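N-acetylgalactosaminyltransferase 7 (Homo sapiens, PDB 6IWR) is a glycosyltransferase that combines a glycosyl transferase family 2 domain of GT-A type with a ricin-type beta-trefoil lectin domain. Local coordinates at residues L147-I153 / Y178-L184. Numbering follows the deposited sequence.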
# COMPACT_ATOMS: atom_id res chain seq x y z
N LEU A 147 -15.96 -23.20 36.72
CA LEU A 147 -15.20 -24.25 36.07
C LEU A 147 -13.73 -23.89 36.01
O LEU A 147 -13.37 -22.74 35.92
CB LEU A 147 -15.69 -24.43 34.64
CG LEU A 147 -16.80 -25.37 34.20
CD1 LEU A 147 -17.42 -26.16 35.32
CD2 LEU A 147 -17.86 -24.63 33.42
N THR A 148 -12.86 -24.89 36.05
CA THR A 148 -11.44 -24.67 35.80
C THR A 148 -11.18 -24.51 34.29
O THR A 148 -12.03 -24.80 33.46
CB THR A 148 -10.63 -25.84 36.34
OG1 THR A 148 -10.98 -27.03 35.61
CG2 THR A 148 -10.93 -26.04 37.83
N SER A 149 -9.97 -24.07 33.93
CA SER A 149 -9.68 -23.88 32.51
C SER A 149 -8.26 -24.27 32.14
O SER A 149 -7.30 -24.06 32.91
CB SER A 149 -9.91 -22.41 32.08
OG SER A 149 -11.27 -22.06 32.20
N SER A 150 -8.12 -24.83 30.95
CA SER A 150 -6.83 -24.90 30.26
C SER A 150 -6.78 -23.72 29.29
O SER A 150 -7.64 -23.62 28.41
CB SER A 150 -6.69 -26.23 29.52
OG SER A 150 -6.76 -27.34 30.42
N VAL A 151 -5.82 -22.81 29.44
CA VAL A 151 -5.63 -21.82 28.39
C VAL A 151 -4.63 -22.39 27.39
O VAL A 151 -3.56 -22.89 27.77
CB VAL A 151 -5.19 -20.43 28.92
CG1 VAL A 151 -5.83 -20.08 30.26
CG2 VAL A 151 -3.68 -20.26 28.98
N VAL A 152 -4.99 -22.38 26.11
CA VAL A 152 -4.11 -22.88 25.06
C VAL A 152 -3.72 -21.70 24.19
O VAL A 152 -4.57 -20.88 23.82
CB VAL A 152 -4.75 -24.02 24.25
CG1 VAL A 152 -5.83 -24.74 25.07
CG2 VAL A 152 -5.31 -23.50 23.04
N ILE A 153 -2.42 -21.59 23.94
CA ILE A 153 -1.83 -20.55 23.11
C ILE A 153 -1.11 -21.28 21.98
O ILE A 153 -0.14 -22.00 22.22
CB ILE A 153 -0.85 -19.66 23.89
CG1 ILE A 153 -1.54 -18.99 25.06
CG2 ILE A 153 -0.23 -18.60 22.98
CD1 ILE A 153 -0.56 -18.43 26.02
N TYR A 178 -8.35 -21.73 39.51
CA TYR A 178 -9.08 -22.04 38.27
C TYR A 178 -8.16 -22.34 37.10
O TYR A 178 -8.63 -22.87 36.10
CB TYR A 178 -10.03 -20.91 37.90
CG TYR A 178 -10.92 -20.57 39.06
CD1 TYR A 178 -12.02 -21.37 39.38
CD2 TYR A 178 -10.62 -19.51 39.90
CE1 TYR A 178 -12.82 -21.08 40.47
CE2 TYR A 178 -11.41 -19.22 40.99
CZ TYR A 178 -12.50 -20.01 41.27
OH TYR A 178 -13.26 -19.71 42.35
N LEU A 179 -6.86 -22.07 37.22
CA LEU A 179 -5.93 -22.23 36.12
C LEU A 179 -5.35 -23.64 36.18
O LEU A 179 -4.41 -23.90 36.94
CB LEU A 179 -4.83 -21.19 36.20
CG LEU A 179 -4.37 -20.64 34.86
CD1 LEU A 179 -2.88 -20.41 34.88
CD2 LEU A 179 -4.77 -21.52 33.70
N ALA A 180 -5.88 -24.54 35.37
CA ALA A 180 -5.46 -25.93 35.45
C ALA A 180 -4.10 -26.17 34.80
O ALA A 180 -3.38 -27.10 35.22
CB ALA A 180 -6.51 -26.83 34.79
N GLU A 181 -3.73 -25.38 33.79
CA GLU A 181 -2.53 -25.56 32.98
C GLU A 181 -2.55 -24.52 31.87
O GLU A 181 -3.62 -24.06 31.46
CB GLU A 181 -2.45 -26.98 32.36
CG GLU A 181 -3.53 -27.21 31.30
CD GLU A 181 -3.51 -28.60 30.67
OE1 GLU A 181 -2.46 -29.29 30.77
OE2 GLU A 181 -4.55 -28.98 30.06
N ILE A 182 -1.37 -24.15 31.39
CA ILE A 182 -1.24 -23.31 30.21
C ILE A 182 -0.50 -24.15 29.18
O ILE A 182 0.67 -24.49 29.36
CB ILE A 182 -0.48 -22.01 30.50
CG1 ILE A 182 -1.25 -21.15 31.52
CG2 ILE A 182 -0.26 -21.26 29.18
CD1 ILE A 182 -0.50 -19.88 32.00
N VAL A 183 -1.20 -24.51 28.11
CA VAL A 183 -0.66 -25.38 27.07
C VAL A 183 -0.24 -24.52 25.88
O VAL A 183 -1.10 -23.93 25.21
CB VAL A 183 -1.69 -26.44 26.64
CG1 VAL A 183 -1.24 -27.15 25.36
CG2 VAL A 183 -1.93 -27.42 27.76
N LEU A 184 1.06 -24.43 25.62
CA LEU A 184 1.53 -23.76 24.43
C LEU A 184 1.65 -24.80 23.32
O LEU A 184 2.18 -25.89 23.56
CB LEU A 184 2.88 -23.06 24.66
CG LEU A 184 3.09 -22.23 25.93
CD1 LEU A 184 4.56 -21.83 26.03
CD2 LEU A 184 2.17 -20.99 26.03
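Glu181 OE2 is gripped twice: Ser150 OG donates to its anti lone pair at 2.8 Å, and the backbone N of Leu233 also binds it. CG of Glu181 sits between the backbone N and the carbonyl carbon (chi1 68°), and the chain runs extended from there, bringing the carboxylate alongside Ser150. OE1 forms a salt bridge with Lys210, so both oxygens are engaged and the negative charge is probably partly balanced. The backbones pair as parallel strands. Ser149 N bonds Tyr178 O at 2.8 Å, and Ala180 N returns to Ser149 O at 2.9 Å. Leu179 and Ala180 together face Ser149 as a beta bulge, Ala180 with helical backbone angles, which shifts the register by one before Val183 N reaches Val151 O (2.9 Å) and Ile153 N reaches Val183 O (3.0 Å). On the face opposite Glu181, CG2 of Val151 lies beside CG2 of Ile182 at 3.6 Å, the two side chains pointing the same way. Farther along, CD1 of Ile153 meets CD2 of Leu184 at 3.7 Å, again side by side. Toward the start of the strands, CG1 of Val151 meets CD2 of Leu179, the two side chains crossing at about a right angle. Helix 160-173 packs on Ile153, Ile182 and Leu184 and links the two strands as a beta-alpha-beta crossover of the Rossmann-like GT-A core; strands 236-240 and 209-213 extend the sheet beyond 149-155 and 179-186 respectively.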